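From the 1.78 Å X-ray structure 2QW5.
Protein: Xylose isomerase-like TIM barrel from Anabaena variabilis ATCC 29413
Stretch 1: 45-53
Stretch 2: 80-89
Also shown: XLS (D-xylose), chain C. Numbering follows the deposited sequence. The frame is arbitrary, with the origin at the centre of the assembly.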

# COMPACT_ATOMS: atom_id res chain seq x y z
N TYR A 45 35.75 -5.38 20.17
CA TYR A 45 34.62 -4.50 20.52
C TYR A 45 34.54 -4.41 22.03
O TYR A 45 34.66 -5.43 22.71
CB TYR A 45 33.30 -5.03 19.92
CG TYR A 45 33.22 -4.89 18.41
CD1 TYR A 45 32.98 -3.64 17.84
CD2 TYR A 45 33.35 -6.01 17.55
CE1 TYR A 45 32.92 -3.48 16.47
CE2 TYR A 45 33.26 -5.87 16.17
CZ TYR A 45 33.02 -4.60 15.63
OH TYR A 45 32.96 -4.43 14.26
N SER A 46 34.39 -3.18 22.52
CA SER A 46 34.31 -2.86 23.95
C SER A 46 32.91 -2.40 24.42
O SER A 46 32.68 -2.20 25.64
CB SER A 46 35.35 -1.83 24.29
OG SER A 46 35.05 -0.64 23.63
N GLY A 47 31.99 -2.25 23.49
CA GLY A 47 30.62 -1.91 23.84
C GLY A 47 29.63 -2.23 22.74
O GLY A 47 30.01 -2.52 21.61
N PHE A 48 28.35 -2.17 23.09
CA PHE A 48 27.25 -2.60 22.16
C PHE A 48 26.08 -1.67 22.17
O PHE A 48 25.80 -1.13 23.20
CB PHE A 48 26.84 -4.02 22.56
CG PHE A 48 27.99 -4.96 22.53
CD1 PHE A 48 28.36 -5.60 21.34
CD2 PHE A 48 28.81 -5.08 23.63
CE1 PHE A 48 29.52 -6.42 21.30
CE2 PHE A 48 29.98 -5.88 23.60
CZ PHE A 48 30.33 -6.55 22.43
N GLU A 49 25.43 -1.44 21.01
CA GLU A 49 24.24 -0.60 20.97
C GLU A 49 23.09 -1.56 21.01
O GLU A 49 22.98 -2.43 20.16
CB GLU A 49 24.04 0.25 19.71
CG GLU A 49 25.20 0.96 19.14
CD GLU A 49 24.74 2.01 18.10
OE1 GLU A 49 23.63 1.90 17.49
OE2 GLU A 49 25.51 2.95 17.90
N PHE A 50 22.23 -1.38 21.98
CA PHE A 50 21.01 -2.16 22.18
C PHE A 50 19.81 -1.35 21.74
O PHE A 50 19.57 -0.28 22.31
CB PHE A 50 20.85 -2.47 23.66
CG PHE A 50 21.64 -3.66 24.16
CD1 PHE A 50 22.66 -4.28 23.41
CD2 PHE A 50 21.41 -4.09 25.47
CE1 PHE A 50 23.34 -5.39 23.93
CE2 PHE A 50 22.11 -5.16 26.00
CZ PHE A 50 23.08 -5.80 25.24
N PRO A 51 19.10 -1.81 20.67
CA PRO A 51 17.82 -1.17 20.39
C PRO A 51 16.83 -1.50 21.49
O PRO A 51 16.83 -2.62 21.99
CB PRO A 51 17.38 -1.80 19.06
CG PRO A 51 18.08 -3.14 19.00
CD PRO A 51 19.40 -2.87 19.68
N ILE A 52 16.03 -0.51 21.93
CA ILE A 52 15.00 -0.75 22.93
C ILE A 52 13.66 -0.75 22.21
O ILE A 52 13.16 0.32 21.77
CB ILE A 52 15.02 0.25 24.11
CG1 ILE A 52 16.42 0.25 24.78
CG2 ILE A 52 13.87 -0.02 25.13
CD1 ILE A 52 16.93 -1.12 25.32
N ALA A 53 13.11 -1.97 22.02
CA ALA A 53 11.81 -2.14 21.33
C ALA A 53 10.72 -1.45 22.11
O ALA A 53 10.74 -1.52 23.34
CB ALA A 53 11.46 -3.61 21.13
N GLU A 80 31.10 -7.14 33.21
CA GLU A 80 30.97 -5.89 33.98
C GLU A 80 31.45 -4.67 33.24
O GLU A 80 30.79 -3.61 33.29
CB GLU A 80 31.74 -5.94 35.32
CG GLU A 80 31.23 -6.91 36.38
CD GLU A 80 31.88 -8.32 36.30
OE1 GLU A 80 32.44 -8.71 35.23
OE2 GLU A 80 31.83 -9.04 37.33
N ASN A 81 32.58 -4.80 32.57
CA ASN A 81 33.23 -3.67 31.90
C ASN A 81 32.63 -3.32 30.57
O ASN A 81 33.03 -2.28 30.02
CB ASN A 81 34.73 -3.90 31.68
CG ASN A 81 35.49 -4.08 32.97
OD1 ASN A 81 35.00 -3.80 34.06
ND2 ASN A 81 36.70 -4.54 32.84
N VAL A 82 31.73 -4.17 30.04
CA VAL A 82 31.09 -3.93 28.72
C VAL A 82 30.11 -2.77 28.84
O VAL A 82 29.25 -2.79 29.69
CB VAL A 82 30.38 -5.20 28.19
CG1 VAL A 82 29.45 -4.91 26.95
CG2 VAL A 82 31.41 -6.25 27.87
N LYS A 83 30.26 -1.75 28.00
CA LYS A 83 29.36 -0.60 27.97
C LYS A 83 28.25 -0.78 26.94
O LYS A 83 28.44 -1.38 25.90
CB LYS A 83 30.14 0.69 27.69
CG LYS A 83 30.99 1.17 28.91
CD LYS A 83 31.56 2.59 28.63
CE LYS A 83 32.33 3.21 29.84
NZ LYS A 83 33.53 2.36 30.24
N ILE A 84 27.09 -0.19 27.23
CA ILE A 84 25.92 -0.26 26.38
C ILE A 84 25.46 1.16 26.09
O ILE A 84 25.46 1.98 26.99
CB ILE A 84 24.76 -0.96 27.11
CG1 ILE A 84 25.13 -2.40 27.52
CG2 ILE A 84 23.45 -0.97 26.27
CD1 ILE A 84 25.46 -3.29 26.40
N SER A 85 25.17 1.42 24.82
CA SER A 85 24.43 2.60 24.36
C SER A 85 23.06 2.05 23.87
O SER A 85 22.92 0.87 23.59
CB SER A 85 25.18 3.35 23.28
OG SER A 85 25.37 2.54 22.14
N THR A 86 22.05 2.91 23.82
CA THR A 86 20.72 2.49 23.38
C THR A 86 20.27 3.25 22.14
O THR A 86 20.66 4.42 21.92
CB THR A 86 19.65 2.65 24.47
OG1 THR A 86 19.54 4.04 24.82
CG2 THR A 86 19.98 1.84 25.64
N ASN A 87 19.46 2.56 21.33
CA ASN A 87 18.81 3.10 20.16
C ASN A 87 17.30 3.10 20.46
O ASN A 87 16.68 2.06 20.72
CB ASN A 87 19.16 2.33 18.91
CG ASN A 87 18.65 2.99 17.68
OD1 ASN A 87 17.45 3.01 17.44
ND2 ASN A 87 19.55 3.51 16.86
N VAL A 88 16.72 4.29 20.42
CA VAL A 88 15.34 4.52 20.78
C VAL A 88 14.72 5.46 19.78
O VAL A 88 15.33 6.45 19.43
CB VAL A 88 15.21 5.14 22.22
CG1 VAL A 88 13.79 5.53 22.48
CG2 VAL A 88 15.67 4.13 23.31
N GLY A 89 13.51 5.15 19.37
CA GLY A 89 12.76 5.98 18.43
C GLY A 89 11.39 6.37 18.91
O GLY A 89 10.72 5.60 19.59
C1 XLS C . 17.93 3.64 11.57
C2 XLS C . 17.23 4.05 12.86
C3 XLS C . 16.01 3.14 13.24
C4 XLS C . 15.86 2.89 14.73
O1 XLS C . 18.51 4.53 10.61
O2 XLS C . 18.16 4.23 13.93
O3 XLS C . 15.91 1.84 12.66
O4 XLS C . 15.90 4.13 15.39
O HOH W 1 34.23 -1.36 27.78
O HOH W 2 12.86 2.23 19.79

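The two stretches pair as neighbouring parallel strands, and along the paired residues the side chains alternate between the two faces of the sheet. Phe 48 N donates to Lys 83 O (2.9 Å), Ser 85 N to Phe 48 O (3.1 Å), and the alternation continues through Phe 50 and Asn 87 to Ile 52 N, 2.9 Å from Asn 87 O.

On the face carrying Phe 48, Phe 50, Ile 84 and Thr 86, packing centres on Ile 84. With both chi angles m, its CD1 comes nearer the partner strand than the CA-to-CB direction alone suggests, lying 4.1 Å from Phe 48 CB and 3.6 Å from Phe 50 CZ. The methyl sits over one face of the Phe 50 ring, 3.8 Å from its centroid, a CH-pi contact. Both phenylalanines have chi1 m, but chi2 differs, -86° in Phe 48 and 13° in Phe 50. The Phe 48 ring meets Val 82 at its edge, CD2 to CG1 3.4 Å.

The other face is more polar. Glu 49 (chi1 m, chi2 t) brings CG within 3.4 Å of Ser 85 OG, whose chi1 is p; the hydroxyl is hydrogen-bonded elsewhere in the structure. Asn 87, chi1 t, engages D-xylose through both ends of its amide: OD1 accepts from xylose O4 (2.8 Å), while ND2 donates weakly to xylose O2 (3.3 Å).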